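Local coordinates for protein putative amidohydrolase (Unidentified, PDB 3MKV) that probably hydrolyses dipeptides with a C-terminal proline, as a prolidase of the amidohydrolase superfamily with a two-zinc active site, at residues T5-N10 / I42-A47; L14-P19 / I57-I62. All blocks are in the same frame, centred on the assembly; numbering follows the deposited sequence.

Contact 1. Residues T5-N10 / I42-A47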
# COMPACT_ATOMS: atom_id res chain seq x y z
N THR A 5 51.44 27.06 -13.64
CA THR A 5 52.32 26.15 -14.36
C THR A 5 53.35 25.45 -13.47
O THR A 5 53.73 25.96 -12.42
CB THR A 5 53.05 26.89 -15.50
OG1 THR A 5 52.07 27.44 -16.40
CG2 THR A 5 53.97 25.97 -16.25
N PHE A 6 53.79 24.27 -13.90
CA PHE A 6 54.80 23.51 -13.18
C PHE A 6 55.76 22.83 -14.15
O PHE A 6 55.36 22.34 -15.22
CB PHE A 6 54.16 22.46 -12.26
CG PHE A 6 53.37 23.03 -11.13
CD1 PHE A 6 53.93 23.14 -9.87
CD2 PHE A 6 52.07 23.47 -11.33
CE1 PHE A 6 53.20 23.67 -8.81
CE2 PHE A 6 51.34 24.01 -10.28
CZ PHE A 6 51.90 24.11 -9.02
N LEU A 7 57.03 22.80 -13.77
CA LEU A 7 58.04 22.14 -14.58
C LEU A 7 58.89 21.19 -13.74
O LEU A 7 59.71 21.62 -12.92
CB LEU A 7 58.91 23.16 -15.32
CG LEU A 7 59.85 22.54 -16.35
CD1 LEU A 7 60.22 23.55 -17.42
CD2 LEU A 7 61.09 22.00 -15.67
N PHE A 8 58.66 19.90 -13.95
CA PHE A 8 59.47 18.87 -13.32
C PHE A 8 60.79 18.75 -14.07
O PHE A 8 60.79 18.64 -15.30
CB PHE A 8 58.73 17.54 -13.35
CG PHE A 8 57.52 17.50 -12.46
CD1 PHE A 8 57.61 16.97 -11.18
CD2 PHE A 8 56.30 17.99 -12.90
CE1 PHE A 8 56.50 16.93 -10.36
CE2 PHE A 8 55.20 17.95 -12.08
CZ PHE A 8 55.29 17.42 -10.81
N ARG A 9 61.89 18.77 -13.34
CA ARG A 9 63.23 18.74 -13.93
C ARG A 9 64.20 17.88 -13.11
O ARG A 9 64.07 17.76 -11.91
CB ARG A 9 63.76 20.17 -14.03
CG ARG A 9 65.00 20.34 -14.89
CD ARG A 9 65.53 21.77 -14.83
NE ARG A 9 66.05 22.12 -13.51
CZ ARG A 9 67.19 21.65 -13.01
NH1 ARG A 9 67.59 22.03 -11.80
NH2 ARG A 9 67.94 20.81 -13.72
N ASN A 10 65.22 17.35 -13.76
CA ASN A 10 66.29 16.62 -13.06
C ASN A 10 65.88 15.30 -12.39
O ASN A 10 66.28 15.02 -11.25
CB ASN A 10 66.94 17.53 -12.03
CG ASN A 10 68.38 17.15 -11.76
OD1 ASN A 10 69.15 16.91 -12.70
ND2 ASN A 10 68.76 17.08 -10.49
N ILE A 42 62.83 22.45 -21.93
CA ILE A 42 61.69 23.21 -22.45
C ILE A 42 61.62 24.63 -21.91
O ILE A 42 62.06 24.92 -20.80
CB ILE A 42 60.34 22.49 -22.19
CG1 ILE A 42 60.40 21.71 -20.88
CG2 ILE A 42 60.01 21.56 -23.34
CD1 ILE A 42 59.36 20.61 -20.77
N LYS A 43 61.04 25.52 -22.72
CA LYS A 43 60.93 26.93 -22.38
C LYS A 43 59.70 27.19 -21.50
O LYS A 43 58.57 26.91 -21.91
CB LYS A 43 60.82 27.76 -23.66
CG LYS A 43 59.41 27.79 -24.24
CD LYS A 43 59.43 27.90 -25.75
CE LYS A 43 59.96 26.62 -26.38
NZ LYS A 43 59.83 26.63 -27.86
N SER A 44 59.93 27.73 -20.31
CA SER A 44 58.84 28.08 -19.41
C SER A 44 59.15 29.37 -18.66
O SER A 44 60.04 29.42 -17.81
CB SER A 44 58.59 26.96 -18.41
OG SER A 44 59.69 26.84 -17.52
N SER A 45 58.40 30.42 -18.99
CA SER A 45 58.63 31.74 -18.41
C SER A 45 57.92 31.90 -17.06
O SER A 45 58.44 32.55 -16.15
CB SER A 45 58.17 32.82 -19.38
OG SER A 45 56.96 32.45 -20.01
N ASN A 46 56.74 31.30 -16.94
CA ASN A 46 55.95 31.42 -15.72
C ASN A 46 56.08 30.17 -14.85
O ASN A 46 55.71 30.17 -13.68
CB ASN A 46 54.48 31.66 -16.07
CG ASN A 46 53.76 32.46 -15.00
OD1 ASN A 46 54.35 33.31 -14.33
ND2 ASN A 46 52.46 32.20 -14.84
N ALA A 47 56.62 29.11 -15.44
CA ALA A 47 56.66 27.81 -14.78
C ALA A 47 57.22 27.85 -13.36
O ALA A 47 58.21 28.53 -13.09
CB ALA A 47 57.46 26.82 -15.63

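Contact 2. Residues L14-P19 / I57-I62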
# COMPACT_ATOMS: atom_id res chain seq x y z
N LEU A 14 59.28 7.47 -15.39
CA LEU A 14 58.75 6.12 -15.54
C LEU A 14 57.66 6.14 -16.59
O LEU A 14 56.60 6.75 -16.41
CB LEU A 14 58.20 5.62 -14.21
CG LEU A 14 57.96 4.12 -14.06
CD1 LEU A 14 57.75 3.79 -12.59
CD2 LEU A 14 56.77 3.66 -14.91
N ASP A 15 57.95 5.49 -17.72
CA ASP A 15 57.01 5.36 -18.81
C ASP A 15 56.63 3.89 -18.83
O ASP A 15 57.43 3.04 -19.24
CB ASP A 15 57.65 5.77 -20.14
CG ASP A 15 56.66 5.79 -21.29
OD1 ASP A 15 55.82 4.87 -21.38
OD2 ASP A 15 56.71 6.73 -22.12
N PRO A 16 55.42 3.59 -18.35
CA PRO A 16 54.99 2.23 -18.00
C PRO A 16 55.13 1.21 -19.13
O PRO A 16 55.06 0.01 -18.87
CB PRO A 16 53.53 2.41 -17.59
CG PRO A 16 53.43 3.86 -17.18
CD PRO A 16 54.36 4.59 -18.10
N ASP A 17 55.32 1.65 -20.37
CA ASP A 17 55.59 0.70 -21.44
C ASP A 17 57.06 0.62 -21.84
O ASP A 17 57.38 0.19 -22.95
CB ASP A 17 54.68 0.91 -22.66
CG ASP A 17 54.02 2.27 -22.66
OD1 ASP A 17 53.33 2.58 -23.65
OD2 ASP A 17 54.17 3.01 -21.68
N HIS A 18 57.94 1.04 -20.94
CA HIS A 18 59.38 0.84 -21.11
C HIS A 18 60.01 0.24 -19.86
O HIS A 18 59.75 0.69 -18.75
CB HIS A 18 60.08 2.15 -21.49
CG HIS A 18 59.60 2.72 -22.78
ND1 HIS A 18 59.16 4.02 -22.91
CD2 HIS A 18 59.45 2.15 -24.01
CE1 HIS A 18 58.78 4.24 -24.15
NE2 HIS A 18 58.94 3.12 -24.84
N PRO A 19 60.83 -0.80 -20.04
CA PRO A 19 61.34 -1.66 -18.97
C PRO A 19 62.25 -0.95 -17.97
O PRO A 19 62.42 -1.43 -16.85
CB PRO A 19 62.13 -2.73 -19.72
CG PRO A 19 62.52 -2.07 -21.01
CD PRO A 19 61.34 -1.21 -21.36
N ILE A 57 59.96 10.24 -11.30
CA ILE A 57 58.69 10.84 -11.63
C ILE A 57 57.86 9.80 -12.37
O ILE A 57 58.24 9.34 -13.45
CB ILE A 57 58.88 12.11 -12.48
CG1 ILE A 57 59.78 13.10 -11.74
CG2 ILE A 57 57.53 12.76 -12.80
CD1 ILE A 57 60.15 14.32 -12.55
N MET A 58 56.74 9.40 -11.77
CA MET A 58 55.88 8.37 -12.36
C MET A 58 54.41 8.81 -12.38
O MET A 58 54.01 9.71 -11.62
CB MET A 58 56.03 7.04 -11.60
CG MET A 58 55.50 7.08 -10.18
SD MET A 58 55.36 5.45 -9.43
CE MET A 58 54.13 4.74 -10.52
N PRO A 59 53.59 8.16 -13.21
CA PRO A 59 52.18 8.53 -13.30
C PRO A 59 51.43 8.20 -12.01
O PRO A 59 51.86 7.33 -11.24
CB PRO A 59 51.64 7.66 -14.44
CG PRO A 59 52.84 7.03 -15.08
CD PRO A 59 53.93 7.02 -14.08
N GLY A 60 50.33 8.90 -11.77
CA GLY A 60 49.42 8.59 -10.66
C GLY A 60 48.96 7.15 -10.69
O GLY A 60 48.68 6.59 -11.76
N LEU A 61 48.89 6.52 -9.53
CA LEU A 61 48.47 5.13 -9.46
C LEU A 61 46.94 5.04 -9.50
O LEU A 61 46.25 5.96 -9.07
CB LEU A 61 48.97 4.48 -8.18
CG LEU A 61 50.46 4.53 -7.87
CD1 LEU A 61 50.66 4.32 -6.38
CD2 LEU A 61 51.19 3.46 -8.66
N ILE A 62 46.44 3.92 -10.02
CA ILE A 62 45.00 3.69 -10.17
C ILE A 62 44.59 2.40 -9.46
O ILE A 62 45.16 1.34 -9.71
CB ILE A 62 44.62 3.61 -11.67
CG1 ILE A 62 45.16 4.84 -12.42
CG2 ILE A 62 43.11 3.44 -11.85
CD1 ILE A 62 44.75 4.92 -13.88

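Contact 1. Residues T5-N10 / I42-A47
Strand 5-9 runs extended beside the irregular loop 42-47, and the backbones come nearest at T5 and A47, whose CA atoms are 4.7 Å apart. The loop connects strand 33-38 to strand 48-51 and lies along strand 5-9 of the four-stranded mixed sheet, in the small beta domain beside the barrel. From the strand, T5 and L7 both direct their CB toward the loop. T5 has CG2 anti to its backbone N, and this methyl lies 3.6 Å from A47 CB; OG1 (chi1 -59°) lies beside the backbone N, anti to the carbonyl carbon. A47 CB is also 3.9 Å from L7 CB. In L7, chi1 -171° and chi2 156° together carry CD1 to the first half of the loop. There L7 CD1 meets I42 CG1 at 3.9 Å and S44 OG at 3.3 Å. I42 N hydrogen-bonds to the carboxylate of E26. Directly after A47 the chain enters strand 48-51, parallel to strand 5-9, where the backbone of H48 hydrogen-bonds to T5 and L7. Between the two segments the contact is thus methyl and methylene packing plus one polar oxygen, S44 OG, set against a methyl that cannot bond to it; directional backbone pairing is left to the adjoining strand.

Contact 2. Residues L14-P19 / I57-I62
The C-terminal end of strand 12-13, paired in parallel with strand 56-63, places this contact where the beta domain meets the TIM-barrel-type fold; strand 56-63 leads on to the zinc ligands H65 and H67. One backbone bond prolongs the pairing: L14 N donates to I57 O at 2.9 Å, nearly straight at hydrogen (168°) and nearly along the C=O axis. I57 also pairs with A12 through its backbone. The next rung cannot form, because L14 O faces P59, which has no N-H, and instead lies 3.6 Å from P59 CD. L14 and M58 lie side by side and point the same way, their CB atoms 3.7 Å apart. With CG anti to the backbone N, L14 brings CD1 within 3.8 Å of M58 CB. M58 bends at chi3, and its side chain also touches L381 and V383 of strand 380-383. Beyond L14 the chain makes a type I turn, D15 to H18, closed by H18 N to D15 O at 2.7 Å. D15 and D17 both form salt bridges with R371, both carboxylates pairing with its guanidinium. P16 also touches T356 and I357 of helix 348-362. From the turn the P16 ring reaches tip to tip toward P59, with P16 CG 3.8 Å from P59 CG.

Overall arrangement
From the N terminus the chain enters strand 5-9, bends at N10 into strand 12-13, then passes through 14-19 and returns by strands 25-30 and 33-38 to the loop 42-47. Contact 1 closes there, laying the loop against strand 5-9 of the four-stranded sheet. The chain next follows strand 48-51 into strand 56-63, where contact 2 closes in the larger sheet. The two closures cross: 14-19 lies inside the first loop and 57-62 beyond it. Their centres are about 20 Å apart, yet the sheets meet, F8 CB packing 3.6 Å from I57 CD1. Contact 1 thus belongs to the small peripheral sheet; contact 2 lies nearer the chain's centre, on the strand leading into the barrel, probably at the junction of the two domains.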